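Local coordinates for predicted protein (Acinetobacter sp. RUH2624, PDB 4MEA) that probably catalyses the hydrolysis of epoxides as a secreted virulence factor of the Cif family with the alpha/beta hydrolase fold, at residues Pro4-Ile9 and Phe207-Ala212; Gln17-Lys22 and Leu222-Ile227. One frame throughout, in Å; residues are numbered along the deposited sequence. Where two conformers were deposited one is given.

Contact 1 (Pro4-Ile9 and Phe207-Ala212); sequences PNLKSI and FIKTYA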
loop_
_atom_site.group_PDB
_atom_site.type_symbol
_atom_site.label_atom_id
_atom_site.label_comp_id
_atom_site.label_asym_id
_atom_site.label_seq_id
_atom_site.Cartn_x
_atom_site.Cartn_y
_atom_site.Cartn_z
ATOM N N PRO A 4 -4.302 -12.701 -8.836
ATOM C CA PRO A 4 -3.059 -13.191 -8.228
ATOM C C PRO A 4 -2.143 -13.906 -9.231
ATOM O O PRO A 4 -0.957 -14.081 -8.950
ATOM C CB PRO A 4 -3.559 -14.165 -7.149
ATOM C CG PRO A 4 -4.920 -14.579 -7.618
ATOM C CD PRO A 4 -5.492 -13.358 -8.266
ATOM N N ASN A 5 -2.680 -14.301 -10.383
ATOM C CA ASN A 5 -1.886 -14.974 -11.408
ATOM C C ASN A 5 -1.202 -14.050 -12.433
ATOM O O ASN A 5 -0.356 -14.508 -13.203
ATOM C CB ASN A 5 -2.744 -15.992 -12.154
ATOM C CG ASN A 5 -3.483 -16.932 -11.219
ATOM O OD1 ASN A 5 -2.942 -17.379 -10.205
ATOM N ND2 ASN A 5 -4.732 -17.232 -11.555
ATOM N N LEU A 6 -1.568 -12.768 -12.470
ATOM C CA LEU A 6 -0.930 -11.838 -13.410
ATOM C C LEU A 6 0.573 -11.760 -13.136
ATOM O O LEU A 6 1.004 -11.565 -11.997
ATOM C CB LEU A 6 -1.563 -10.442 -13.320
ATOM C CG LEU A 6 -0.893 -9.285 -14.079
ATOM C CD1 LEU A 6 -1.037 -9.438 -15.597
ATOM C CD2 LEU A 6 -1.481 -7.964 -13.620
ATOM N N LYS A 7 1.380 -11.912 -14.173
ATOM C CA LYS A 7 2.824 -11.820 -13.988
ATOM C C LYS A 7 3.341 -10.413 -14.271
ATOM O O LYS A 7 2.818 -9.703 -15.125
ATOM C CB LYS A 7 3.552 -12.867 -14.847
ATOM C CG LYS A 7 3.311 -14.304 -14.363
ATOM C CD LYS A 7 3.977 -15.341 -15.253
ATOM C CE LYS A 7 3.283 -15.452 -16.592
ATOM N NZ LYS A 7 3.792 -16.627 -17.353
ATOM N N SER A 8 4.361 -10.003 -13.529
ATOM C CA SER A 8 5.020 -8.735 -13.811
ATOM C C SER A 8 5.996 -8.989 -14.958
ATOM O O SER A 8 6.374 -10.133 -15.201
ATOM C CB SER A 8 5.750 -8.207 -12.567
ATOM O OG SER A 8 6.773 -9.097 -12.169
ATOM N N ILE A 9 6.378 -7.934 -15.674
ATOM C CA ILE A 9 7.351 -8.055 -16.764
ATOM C C ILE A 9 8.756 -8.269 -16.226
ATOM O O ILE A 9 9.026 -8.032 -15.046
ATOM C CB ILE A 9 7.363 -6.792 -17.662
ATOM C CG1 ILE A 9 7.820 -5.561 -16.866
ATOM C CG2 ILE A 9 5.983 -6.563 -18.265
ATOM C CD1 ILE A 9 8.126 -4.335 -17.742
ATOM N N PHE A 207 0.445 -2.475 -12.501
ATOM C CA PHE A 207 -0.615 -1.621 -11.966
ATOM C C PHE A 207 -1.764 -1.408 -12.970
ATOM O O PHE A 207 -2.936 -1.623 -12.645
ATOM C CB PHE A 207 -0.020 -0.264 -11.561
ATOM C CG PHE A 207 -1.003 0.674 -10.914
ATOM C CD1 PHE A 207 -1.121 0.734 -9.533
ATOM C CD2 PHE A 207 -1.786 1.521 -11.688
ATOM C CE1 PHE A 207 -2.024 1.613 -8.933
ATOM C CE2 PHE A 207 -2.686 2.404 -11.109
ATOM C CZ PHE A 207 -2.808 2.451 -9.724
ATOM N N ILE A 208 -1.426 -0.985 -14.187
ATOM C CA ILE A 208 -2.443 -0.739 -15.223
ATOM C C ILE A 208 -3.228 -2.016 -15.591
ATOM O O ILE A 208 -4.460 -2.000 -15.650
ATOM C CB ILE A 208 -1.820 -0.099 -16.495
ATOM C CG1 ILE A 208 -1.390 1.344 -16.215
ATOM C CG2 ILE A 208 -2.791 -0.148 -17.670
ATOM C CD1 ILE A 208 -0.488 1.921 -17.305
ATOM N N LYS A 209 -2.526 -3.119 -15.839
ATOM C CA LYS A 209 -3.225 -4.370 -16.153
ATOM C C LYS A 209 -4.122 -4.842 -14.992
ATOM O O LYS A 209 -5.227 -5.326 -15.219
ATOM C CB LYS A 209 -2.251 -5.463 -16.580
ATOM C CG LYS A 209 -1.874 -5.404 -18.054
ATOM C CD LYS A 209 -0.951 -6.550 -18.386
ATOM C CE LYS A 209 -0.766 -6.713 -19.873
ATOM N NZ LYS A 209 0.141 -7.860 -20.137
ATOM N N THR A 210 -3.662 -4.664 -13.754
ATOM C CA THR A 210 -4.440 -5.068 -12.579
ATOM C C THR A 210 -5.813 -4.410 -12.541
ATOM O O THR A 210 -6.819 -5.053 -12.251
ATOM C CB THR A 210 -3.690 -4.726 -11.259
ATOM O OG1 THR A 210 -2.580 -5.613 -11.108
ATOM C CG2 THR A 210 -4.608 -4.900 -10.046
ATOM N N TYR A 211 -5.846 -3.119 -12.834
ATOM C CA TYR A 211 -7.114 -2.422 -12.710
ATOM C C TYR A 211 -7.917 -2.448 -14.009
ATOM O O TYR A 211 -9.059 -1.992 -14.040
ATOM C CB TYR A 211 -6.910 -1.028 -12.115
ATOM C CG TYR A 211 -6.146 -1.115 -10.811
ATOM C CD1 TYR A 211 -6.737 -1.644 -9.669
ATOM C CD2 TYR A 211 -4.824 -0.714 -10.733
ATOM C CE1 TYR A 211 -6.033 -1.747 -8.477
ATOM C CE2 TYR A 211 -4.113 -0.814 -9.549
ATOM C CZ TYR A 211 -4.720 -1.328 -8.433
ATOM O OH TYR A 211 -4.006 -1.414 -7.267
ATOM N N ALA A 212 -7.349 -3.061 -15.049
ATOM C CA ALA A 212 -8.097 -3.313 -16.282
ATOM C C ALA A 212 -9.043 -4.517 -16.158
ATOM O O ALA A 212 -8.737 -5.500 -15.481
ATOM C CB ALA A 212 -7.153 -3.514 -17.452
#

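Contact 2 (Gln17-Lys22 and Leu222-Ile227); sequences QQMFNK and LLAELI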
loop_
_atom_site.group_PDB
_atom_site.type_symbol
_atom_site.label_atom_id
_atom_site.label_comp_id
_atom_site.label_asym_id
_atom_site.label_seq_id
_atom_site.Cartn_x
_atom_site.Cartn_y
_atom_site.Cartn_z
ATOM N N GLN A 17 13.495 2.099 -21.212
ATOM C CA GLN A 17 13.812 3.506 -21.438
ATOM C C GLN A 17 13.919 3.819 -22.944
ATOM O O GLN A 17 13.512 4.894 -23.395
ATOM C CB GLN A 17 15.099 3.898 -20.707
ATOM C CG GLN A 17 15.452 5.392 -20.806
ATOM C CD GLN A 17 14.321 6.292 -20.328
ATOM O OE1 GLN A 17 13.833 6.152 -19.211
ATOM N NE2 GLN A 17 13.893 7.212 -21.184
ATOM N N GLN A 18 14.446 2.874 -23.718
ATOM C CA GLN A 18 14.536 3.033 -25.176
ATOM C C GLN A 18 13.143 3.045 -25.807
ATOM O O GLN A 18 12.894 3.770 -26.773
ATOM C CB GLN A 18 15.397 1.926 -25.802
ATOM C CG GLN A 18 16.859 1.940 -25.381
ATOM C CD GLN A 18 17.554 0.611 -25.648
ATOM O OE1 GLN A 18 17.097 -0.196 -26.461
ATOM N NE2 GLN A 18 18.660 0.372 -24.949
ATOM N N MET A 19 12.238 2.235 -25.263
ATOM C CA MET A 19 10.827 2.297 -25.647
ATOM C C MET A 19 10.262 3.703 -25.395
ATOM O O MET A 19 9.610 4.282 -26.268
ATOM C CB MET A 19 9.994 1.253 -24.879
ATOM C CG MET A 19 10.399 -0.202 -25.127
ATOM S SD MET A 19 9.351 -1.410 -24.243
ATOM C CE MET A 19 7.907 -1.483 -25.307
ATOM N N PHE A 20 10.512 4.241 -24.202
ATOM C CA PHE A 20 10.027 5.570 -23.839
ATOM C C PHE A 20 10.612 6.620 -24.786
ATOM O O PHE A 20 9.907 7.528 -25.226
ATOM C CB PHE A 20 10.401 5.934 -22.391
ATOM C CG PHE A 20 9.861 4.980 -21.344
ATOM C CD1 PHE A 20 8.704 4.251 -21.567
ATOM C CD2 PHE A 20 10.526 4.820 -20.130
ATOM C CE1 PHE A 20 8.209 3.384 -20.599
ATOM C CE2 PHE A 20 10.040 3.944 -19.150
ATOM C CZ PHE A 20 8.881 3.228 -19.388
ATOM N N ASN A 21 11.900 6.497 -25.088
ATOM C CA ASN A 21 12.573 7.445 -25.977
ATOM C C ASN A 21 11.994 7.417 -27.378
ATOM O O ASN A 21 11.899 8.451 -28.047
ATOM C CB ASN A 21 14.063 7.146 -26.072
ATOM C CG ASN A 21 14.799 7.404 -24.782
ATOM O OD1 ASN A 21 14.285 8.053 -23.871
ATOM N ND2 ASN A 21 16.026 6.904 -24.704
ATOM N N LYS A 22 11.640 6.219 -27.832
ATOM C CA LYS A 22 11.015 6.047 -29.134
ATOM C C LYS A 22 9.627 6.689 -29.179
ATOM O O LYS A 22 9.248 7.305 -30.181
ATOM C CB LYS A 22 10.925 4.560 -29.491
ATOM C CG LYS A 22 10.143 4.261 -30.762
ATOM C CD LYS A 22 10.060 2.763 -31.026
ATOM C CE LYS A 22 9.236 2.457 -32.267
ATOM N NZ LYS A 22 9.119 0.988 -32.495
ATOM N N LEU A 222 1.405 -0.097 -26.317
ATOM C CA LEU A 222 0.424 0.781 -25.678
ATOM C C LEU A 222 0.890 1.138 -24.260
ATOM O O LEU A 222 0.804 2.291 -23.837
ATOM C CB LEU A 222 -0.971 0.149 -25.648
ATOM C CG LEU A 222 -2.016 0.992 -24.899
ATOM C CD1 LEU A 222 -2.226 2.358 -25.554
ATOM C CD2 LEU A 222 -3.343 0.254 -24.800
ATOM N N LEU A 223 1.393 0.149 -23.528
ATOM C CA LEU A 223 1.889 0.416 -22.186
ATOM C C LEU A 223 3.041 1.422 -22.213
ATOM O O LEU A 223 3.071 2.354 -21.406
ATOM C CB LEU A 223 2.268 -0.884 -21.458
ATOM C CG LEU A 223 1.074 -1.746 -21.011
ATOM C CD1 LEU A 223 1.520 -3.145 -20.559
ATOM C CD2 LEU A 223 0.251 -1.060 -19.907
ATOM N N ALA A 224 3.981 1.252 -23.141
ATOM C CA ALA A 224 5.085 2.200 -23.271
ATOM C C ALA A 224 4.576 3.634 -23.484
ATOM O O ALA A 224 5.115 4.590 -22.914
ATOM C CB ALA A 224 6.033 1.783 -24.410
ATOM N N GLU A 225 3.523 3.774 -24.284
ATOM C CA GLU A 225 2.910 5.088 -24.539
ATOM C C GLU A 225 2.226 5.676 -23.305
ATOM O O GLU A 225 2.293 6.887 -23.071
ATOM C CB GLU A 225 1.900 4.993 -25.682
ATOM C CG GLU A 225 2.530 4.654 -27.004
ATOM C CD GLU A 225 1.515 4.584 -28.121
ATOM O OE1 GLU A 225 0.341 4.940 -27.882
ATOM O OE2 GLU A 225 1.898 4.179 -29.236
ATOM N N LEU A 226 1.565 4.821 -22.528
ATOM C CA LEU A 226 0.913 5.248 -21.290
ATOM C C LEU A 226 1.908 5.556 -20.170
ATOM O O LEU A 226 1.649 6.400 -19.311
ATOM C CB LEU A 226 -0.083 4.186 -20.811
ATOM C CG LEU A 226 -1.269 4.010 -21.758
ATOM C CD1 LEU A 226 -2.147 2.845 -21.330
ATOM C CD2 LEU A 226 -2.061 5.310 -21.800
ATOM N N ILE A 227 3.046 4.874 -20.182
ATOM C CA ILE A 227 3.995 4.973 -19.076
ATOM C C ILE A 227 5.060 6.049 -19.287
ATOM O O ILE A 227 5.530 6.664 -18.326
ATOM C CB ILE A 227 4.625 3.601 -18.766
ATOM C CG1 ILE A 227 3.517 2.629 -18.343
ATOM C CG2 ILE A 227 5.685 3.737 -17.680
ATOM C CD1 ILE A 227 3.941 1.155 -18.256
#

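Contact 1 (Pro4-Ile9 and Phe207-Ala212)
L6 sends both branches of its isobutyl group against K209 and T210, two consecutive residues of helix 200-211, and this one side chain carries the whole N-terminal half of the contact. Its CG stands anti to the backbone N (chi1 171°), which carries the two methyls across to the helix surface. There they divide the work. CD1 lies against the aliphatic stem of lysine, with L6 CD1 4.0 Å from K209 CD, while L6 CD2 reaches back to the root of the same chain, 4.0 Å from K209 CB. The lysine is extended beyond CG and runs at about a right angle to the leucine, so it offers methylenes to the methyls, and its ammonium group plays no part in the touch. CD2 also meets threonine, 3.6 Å separating L6 CD2 from T210 OG1. This is a van der Waals approach to a hydroxyl whose polar need is met elsewhere: T210 OG1 is hydrogen-bonded to the carbonyl of Y206, one turn earlier in the helix. No hydrogen bond links the two segments, and the buried area is a modest 123 Å². L6 also touches Y206, and a backbone hydrogen bond joins T210 to E1. F188 of the second subunit packs on T210, and S8 OG is hydrogen-bonded to D190 of that subunit. The arrangement is that of an irregular N-terminal arm laid over a helix of the cap, the helical insertion of alpha/beta hydrolase epoxide hydrolases, beside the dimer interface.

Contact 2 (Gln17-Lys22 and Leu222-Ile227)
Apolar side chains make most of the meeting between helices 13-25 and 220-227, where M19 and F20 receive A224 and I227. M19 holds A224 from two points along its chain: M19 CE lies 3.9 Å from A224 CB, and M19 CB stands at nearly the same separation. The bend at chi3 (80°) turns the terminal methyl back onto alanine. F20, the next residue, leaves the helix to one side and brings its ring in, its CZ 3.7 Å from I227 CG2, with CE1 also close to that branch; the ring and the isoleucine approach each other at a slant. The small alanine lets the backbones come near, F20 CA to A224 CA being 6.0 Å.

Beside these apolar pairs is one contact with a backbone polar atom: F20 CD1 sits 3.8 Å from A224 O. No hydrogen bond crosses between the segments; the one side-chain bond within them is in 17-22, where Q17 NE2 donates to N21 OD1 at 2.8 Å, from well above the acceptor's carbonyl plane. The other end of the same amide, Q17 OE1, lies in the plane of the F20 ring at its edge. E228 and S231 also touch the F20 side chain, and I227 continues onto P200, N201 and F204 of helix 200-211. The axes of segments 17-22 and 222-227 come within 9.0 Å and cross at -77°, a steep helix-helix crossing that joins the N-terminal helix to the helical cap of an alpha/beta hydrolase.

Contacts 1 and 2 place successive parts of the N-terminal region on successive cap helices: the arm 4-9 on helix 200-211, then helix 13-25 on helix 220-227. Their centres are about 18 Å apart, yet they meet through the cap itself, where I208 CG2 lies 3.9 Å from L223 CD2 and I208 CD1 lies 4.2 Å from I227 CG1. The two cap helices that receive the N-terminal region therefore pack against each other. Both centres are about 20 Å from the centre of the chain. In epoxide hydrolases of this fold the active site lies between cap and core, so both contacts concern the cap that covers it. Contact 1 borders the second subunit, whereas contact 2 is touched by no other chain of the assembly.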